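PDB 3VPB: putative acetylornithine deacetylase from Sulfolobus tokodaii, which probably catalyses the ATP-dependent joining of glutamate to the C-terminal glutamate of the carrier protein LysW, a step in arginine biosynthesis. Local coordinates for residues Val3-Asp8 against Tyr28-Val33. Sequence-based numbering, arbitrary orientation.
Sequences VVLIVD and YDIINV
Val-3 to Val-7 and Tyr-28 to Asn-32 run as parallel neighbours, their axes 4.6 Å apart at closest approach and turned 24° from each other. Five backbone hydrogen bonds join them, from Asp-29 N to Val-3 O at one end to Val-33 N to Val-7 O, 2.9 Å, at the other. Helix 12-23 links the strands in a beta-alpha-beta unit of the preATP-grasp domain, with 27-32 at the edge of this chain's four-stranded parallel sheet. Leu-5 and Tyr-28 face that helix. On their side, Val-7 CG2 meets Ile-30 CG2 at 3.7 Å, the two side chains crossing obliquely, while Ile-30 also packs on Leu-20 of the LysW chain. On the other face Val-4 CG2 touches Ile-31 CG1 at 3.7 Å, and Ile-6 CD1 is 3.9 Å from Ile-31 CB. Chi1 of -170° sets CG of Asn-32 anti to its backbone N; from there ND2 donates to Asp-8 O at 3.0 Å, tilted 34° out of that carbonyl's plane, and OD1 accepts from Ala-34 N. The Asp-8 carboxylate has other partners, OD1 in a salt bridge with Arg-59 and OD2 hydrogen-bonded to Val-55 N. An alanine at Asn-32 would probably leave Asp-8 O and Ala-34 N without these side-chain partners.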
loop_
_atom_site.group_PDB
_atom_site.type_symbol
_atom_site.label_atom_id
_atom_site.label_comp_id
_atom_site.label_asym_id
_atom_site.label_seq_id
_atom_site.Cartn_x
_atom_site.Cartn_y
_atom_site.Cartn_z
ATOM N N VAL B 3 -15.837 30.871 15.733
ATOM C CA VAL B 3 -15.800 29.438 15.519
ATOM C C VAL B 3 -15.070 29.174 14.217
ATOM O O VAL B 3 -15.195 29.927 13.265
ATOM C CB VAL B 3 -17.251 28.869 15.400
ATOM C CG1 VAL B 3 -17.245 27.381 14.992
ATOM C CG2 VAL B 3 -18.008 29.074 16.716
ATOM N N VAL B 4 -14.278 28.106 14.188
ATOM C CA VAL B 4 -13.749 27.631 12.910
ATOM C C VAL B 4 -14.301 26.257 12.612
ATOM O O VAL B 4 -14.323 25.394 13.477
ATOM C CB VAL B 4 -12.179 27.696 12.826
ATOM C CG1 VAL B 4 -11.515 26.806 13.841
ATOM C CG2 VAL B 4 -11.699 27.342 11.383
ATOM N N LEU B 5 -14.755 26.060 11.376
ATOM C CA LEU B 5 -15.279 24.782 10.937
ATOM C C LEU B 5 -14.199 24.167 10.051
ATOM O O LEU B 5 -13.837 24.753 9.060
ATOM C CB LEU B 5 -16.594 24.999 10.154
ATOM C CG LEU B 5 -17.333 23.815 9.487
ATOM C CD1 LEU B 5 -17.745 22.772 10.547
ATOM C CD2 LEU B 5 -18.593 24.317 8.729
ATOM N N ILE B 6 -13.653 23.028 10.481
ATOM C CA ILE B 6 -12.496 22.420 9.858
ATOM C C ILE B 6 -13.016 21.291 8.976
ATOM O O ILE B 6 -13.693 20.385 9.454
ATOM C CB ILE B 6 -11.544 21.826 10.949
ATOM C CG1 ILE B 6 -10.968 22.928 11.848
ATOM C CG2 ILE B 6 -10.439 20.953 10.311
ATOM C CD1 ILE B 6 -10.039 23.927 11.091
ATOM N N VAL B 7 -12.699 21.332 7.681
ATOM C CA VAL B 7 -13.313 20.388 6.743
ATOM C C VAL B 7 -12.258 19.871 5.753
ATOM O O VAL B 7 -11.181 20.461 5.637
ATOM C CB VAL B 7 -14.462 21.076 5.940
ATOM C CG1 VAL B 7 -15.505 21.700 6.908
ATOM C CG2 VAL B 7 -13.917 22.143 4.957
ATOM N N ASP B 8 -12.546 18.755 5.086
ATOM C CA ASP B 8 -11.776 18.398 3.889
ATOM C C ASP B 8 -12.705 18.196 2.699
ATOM O O ASP B 8 -12.559 18.842 1.649
ATOM C CB ASP B 8 -10.779 17.226 4.110
ATOM C CG ASP B 8 -11.414 15.962 4.697
ATOM O OD1 ASP B 8 -10.636 15.030 5.076
ATOM O OD2 ASP B 8 -12.654 15.855 4.777
ATOM N N TYR B 28 -18.060 32.799 12.019
ATOM C CA TYR B 28 -17.246 31.599 11.839
ATOM C C TYR B 28 -16.461 31.687 10.517
ATOM O O TYR B 28 -16.868 32.391 9.607
ATOM C CB TYR B 28 -18.137 30.345 11.840
ATOM C CG TYR B 28 -18.927 30.166 10.544
ATOM C CD1 TYR B 28 -20.081 30.920 10.282
ATOM C CD2 TYR B 28 -18.497 29.265 9.564
ATOM C CE1 TYR B 28 -20.802 30.748 9.069
ATOM C CE2 TYR B 28 -19.196 29.103 8.367
ATOM C CZ TYR B 28 -20.329 29.845 8.126
ATOM O OH TYR B 28 -21.003 29.656 6.945
ATOM N N ASP B 29 -15.341 30.981 10.446
ATOM C CA ASP B 29 -14.594 30.778 9.180
ATOM C C ASP B 29 -14.587 29.294 8.895
ATOM O O ASP B 29 -14.778 28.480 9.795
ATOM C CB ASP B 29 -13.131 31.222 9.323
ATOM C CG ASP B 29 -12.970 32.722 9.554
ATOM O OD1 ASP B 29 -12.009 33.103 10.245
ATOM O OD2 ASP B 29 -13.778 33.508 9.034
ATOM N N ILE B 30 -14.322 28.932 7.647
ATOM C CA ILE B 30 -14.115 27.541 7.298
ATOM C C ILE B 30 -12.639 27.459 6.926
ATOM O O ILE B 30 -12.141 28.289 6.159
ATOM C CB ILE B 30 -14.966 27.118 6.073
ATOM C CG1 ILE B 30 -16.460 27.081 6.414
ATOM C CG2 ILE B 30 -14.475 25.751 5.511
ATOM C CD1 ILE B 30 -17.424 27.122 5.238
ATOM N N ILE B 31 -11.929 26.477 7.471
ATOM C CA ILE B 31 -10.603 26.161 6.931
ATOM C C ILE B 31 -10.655 24.759 6.342
ATOM O O ILE B 31 -11.042 23.801 7.024
ATOM C CB ILE B 31 -9.471 26.206 7.999
ATOM C CG1 ILE B 31 -9.295 27.625 8.524
ATOM C CG2 ILE B 31 -8.146 25.727 7.379
ATOM C CD1 ILE B 31 -8.346 27.736 9.702
ATOM N N ASN B 32 -10.301 24.648 5.066
ATOM C CA ASN B 32 -10.209 23.340 4.440
ATOM C C ASN B 32 -8.772 22.793 4.619
ATOM O O ASN B 32 -7.816 23.283 3.995
ATOM C CB ASN B 32 -10.582 23.408 2.949
ATOM C CG ASN B 32 -10.719 22.035 2.350
ATOM O OD1 ASN B 32 -9.823 21.202 2.496
ATOM N ND2 ASN B 32 -11.849 21.767 1.718
ATOM N N VAL B 33 -8.626 21.782 5.474
ATOM C CA VAL B 33 -7.293 21.256 5.811
ATOM C C VAL B 33 -6.751 20.280 4.768
ATOM O O VAL B 33 -5.632 19.801 4.913
ATOM C CB VAL B 33 -7.220 20.670 7.225
ATOM C CG1 VAL B 33 -7.535 21.797 8.252
ATOM C CG2 VAL B 33 -8.222 19.536 7.388
#